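Local atomic coordinates of hypothetical signal peptide protein (Sinorhizobium meliloti, PDB entry 3PJY), a protein that is of unknown function, belongs to the DUF192 family and may act as a transcription regulator. Residues 33-36 against 37-41. Numbering follows the deposited sequence. Where two conformers were deposited one is given.
Sequences REQG and LMYRR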
ATOM      1  N   ARG B  33      21.105  -9.776   6.738  1.00 13.64           N
ATOM      2  CA  ARG B  33      20.832 -10.561   5.526  1.00 13.28           C
ATOM      3  C   ARG B  33      20.983 -12.052   5.822  1.00 14.34           C
ATOM      4  O   ARG B  33      20.189 -12.829   5.318  1.00 14.16           O
ATOM      5  CB  ARG B  33      21.763 -10.138   4.411  1.00 12.41           C
ATOM      6  CG  ARG B  33      21.520  -8.756   3.921  1.00 15.76           C
ATOM      7  CD  ARG B  33      22.337  -8.351   2.639  1.00 20.16           C
ATOM      8  NE  ARG B  33      23.722  -8.846   2.616  1.00 24.01           N
ATOM      9  CZ  ARG B  33      24.829  -8.200   2.884  1.00 23.13           C
ATOM     10  NH1 ARG B  33      24.836  -6.952   3.235  1.00 27.79           N
ATOM     11  NH2 ARG B  33      25.985  -8.840   2.784  1.00 32.02           N
ATOM     12  N   GLU B  34      21.964 -12.425   6.633  1.00 13.60           N
ATOM     13  CA  GLU B  34      22.182 -13.850   6.959  1.00 13.66           C
ATOM     14  C   GLU B  34      21.092 -14.359   7.883  1.00 16.13           C
ATOM     15  O   GLU B  34      20.639 -15.505   7.746  1.00 17.61           O
ATOM     16  CB  GLU B  34      23.546 -14.074   7.544  1.00 16.79           C
ATOM     17  CG  GLU B  34      24.570 -13.737   6.473  1.00 20.08           C
ATOM     18  CD  GLU B  34      25.993 -13.752   6.987  1.00 30.31           C
ATOM     19  OE1 GLU B  34      26.208 -14.005   8.190  1.00 32.14           O
ATOM     20  OE2 GLU B  34      26.884 -13.540   6.147  1.00 33.22           O
ATOM     21  N   GLN B  35      20.682 -13.555   8.859  1.00 13.95           N
ATOM     22  CA  GLN B  35      19.646 -13.983   9.817  1.00 13.09           C
ATOM     23  C   GLN B  35      18.303 -14.070   9.127  1.00 14.89           C
ATOM     24  O   GLN B  35      17.500 -14.915   9.493  1.00 17.37           O
ATOM     25  CB  GLN B  35      19.578 -12.971  10.951  1.00 15.23           C
ATOM     26  CG  GLN B  35      18.380 -13.020  11.924  1.00 17.68           C
ATOM     27  CD  GLN B  35      18.503 -14.059  13.010  1.00 18.44           C
ATOM     28  OE1 GLN B  35      19.569 -14.533  13.327  1.00 21.25           O
ATOM     29  NE2 GLN B  35      17.371 -14.374  13.601  1.00 20.04           N
ATOM     30  N   GLY B  36      18.059 -13.197   8.149  1.00 13.80           N
ATOM     31  CA  GLY B  36      16.807 -13.236   7.437  1.00 14.21           C
ATOM     32  C   GLY B  36      15.620 -13.331   8.399  1.00 13.72           C
ATOM     33  O   GLY B  36      15.537 -12.593   9.371  1.00 14.79           O
ATOM     34  N   LEU B  37      14.699 -14.233   8.107  1.00 14.61           N
ATOM     35  CA  LEU B  37      13.508 -14.469   8.909  1.00 11.61           C
ATOM     36  C   LEU B  37      13.667 -15.744   9.756  1.00 14.62           C
ATOM     37  O   LEU B  37      12.664 -16.328  10.210  1.00 16.64           O
ATOM     38  CB  LEU B  37      12.288 -14.560   7.985  1.00 14.96           C
ATOM     39  CG  LEU B  37      11.963 -13.253   7.287  1.00 15.15           C
ATOM     40  CD1 LEU B  37      10.915 -13.492   6.162  1.00 15.82           C
ATOM     41  CD2 LEU B  37      11.369 -12.218   8.295  1.00 15.13           C
HETATM   42  N   MSE B  38      14.907 -16.108  10.040  1.00 15.23           N
HETATM   43  CA  MSE B  38      15.167 -17.271  10.890  1.00 14.56           C
HETATM   44  C   MSE B  38      14.413 -17.146  12.187  1.00 16.38           C
HETATM   45  O   MSE B  38      14.295 -16.057  12.747  1.00 15.97           O
HETATM   46  CB  MSE B  38      16.666 -17.410  11.229  1.00 15.52           C
HETATM   47  CG  MSE B  38      17.547 -17.850  10.077  1.00 14.04           C
HETATM   48 SE   MSE B  38      19.338 -18.026  10.736  0.75 16.65          SE
HETATM   49  CE  MSE B  38      20.191 -18.650   9.098  1.00 20.49           C
ATOM     50  N   TYR B  39      13.926 -18.284  12.657  1.00 15.39           N
ATOM     51  CA  TYR B  39      13.261 -18.445  13.960  1.00 15.81           C
ATOM     52  C   TYR B  39      11.906 -17.789  14.133  1.00 16.62           C
ATOM     53  O   TYR B  39      11.189 -18.197  15.015  1.00 19.36           O
ATOM     54  CB  TYR B  39      14.181 -18.071  15.130  1.00 15.87           C
ATOM     55  CG  TYR B  39      15.442 -18.900  15.129  1.00 17.01           C
ATOM     56  CD1 TYR B  39      15.396 -20.222  15.475  1.00 22.20           C
ATOM     57  CD2 TYR B  39      16.658 -18.347  14.791  1.00 18.29           C
ATOM     58  CE1 TYR B  39      16.541 -21.000  15.480  1.00 19.56           C
ATOM     59  CE2 TYR B  39      17.813 -19.136  14.802  1.00 17.26           C
ATOM     60  CZ  TYR B  39      17.734 -20.432  15.133  1.00 19.99           C
ATOM     61  OH  TYR B  39      18.849 -21.243  15.141  1.00 28.77           O
ATOM     62  N   ARG B  40      11.525 -16.821  13.305  1.00 16.09           N
ATOM     63  CA  ARG B  40      10.213 -16.200  13.422  1.00 17.65           C
ATOM     64  C   ARG B  40       9.121 -17.215  13.234  1.00 17.90           C
ATOM     65  O   ARG B  40       9.218 -18.113  12.362  1.00 17.04           O
ATOM     66  CB  ARG B  40      10.079 -15.090  12.412  1.00 18.45           C
ATOM     67  CG  ARG B  40      11.075 -14.009  12.735  1.00 22.24           C
ATOM     68  CD  ARG B  40      10.685 -12.778  12.087  1.00 30.65           C
ATOM     69  NE  ARG B  40      11.753 -11.797  12.151  1.00 25.58           N
ATOM     70  CZ  ARG B  40      11.579 -10.562  11.695  1.00 22.42           C
ATOM     71  NH1 ARG B  40      10.410 -10.234  11.194  1.00 21.93           N
ATOM     72  NH2 ARG B  40      12.569  -9.693  11.764  1.00 25.28           N
ATOM     73  N   ARG B  41       8.078 -17.104  14.048  0.50 18.00           N
ATOM     74  CA  ARG B  41       6.990 -18.072  13.964  0.50 18.53           C
ATOM     75  C   ARG B  41       5.770 -17.516  13.226  0.50 18.98           C
ATOM     76  O   ARG B  41       4.884 -18.260  12.790  0.50 20.25           O
ATOM     77  CB  ARG B  41       6.625 -18.587  15.367  0.50 20.85           C
ATOM     78  CG  ARG B  41       7.838 -19.061  16.193  0.50 18.46           C
ATOM     79  CD  ARG B  41       8.675 -20.165  15.502  0.50 22.95           C
ATOM     80  NE  ARG B  41       9.167 -21.140  16.472  0.50 29.93           N
ATOM     81  CZ  ARG B  41      10.389 -21.193  17.000  0.50 28.78           C
ATOM     82  NH1 ARG B  41      10.633 -22.140  17.872  0.50 28.73           N
ATOM     83  NH2 ARG B  41      11.351 -20.319  16.701  0.50 18.75           N
TER
HETATM   84  O   HOH W   1      14.731 -13.225  12.052  1.00 20.05           O
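Met38 turns back on Gln35 where helix 30-35 ends, its N donating a hydrogen bond of 2.9 Å to Gln35 O, in the carbonyl plane and nearly straight at 158°. This bond closes a type II' beta turn from Gln35 to Met38, with Gly36, at positive phi, as its first corner. A type II turn from Leu37 to Arg40, closed by a weak bond from Arg40 N to Leu37 O, overlaps it, and the two turns open the loop between helix 30-35 and strand 47-53. A water knits both turns together: it donates to Gly36 O and Met38 O, each at 2.9 Å, and accepts from Gln35 NE2 and, weakly, from Arg40 NE. The bend of the Gln35 chain at chi2 (81°) carries the amide to this water, with NE2 also at the edge of the Tyr39 ring, 4.2 Å from CD2. The selenomethionine side chain of Met38 packs on carbonyl oxygens of the last helical turn, CG 3.0 Å from Gln35 O and, the chain being extended, CE 3.5 Å from Glu34 O. Leu37 CD2 lies over one face of the Arg40 guanidinium, offset toward its rim, while Arg40 NH1 forms a salt bridge with Glu25. Arg41 NH2 donates to Tyr39 O at 2.7 Å.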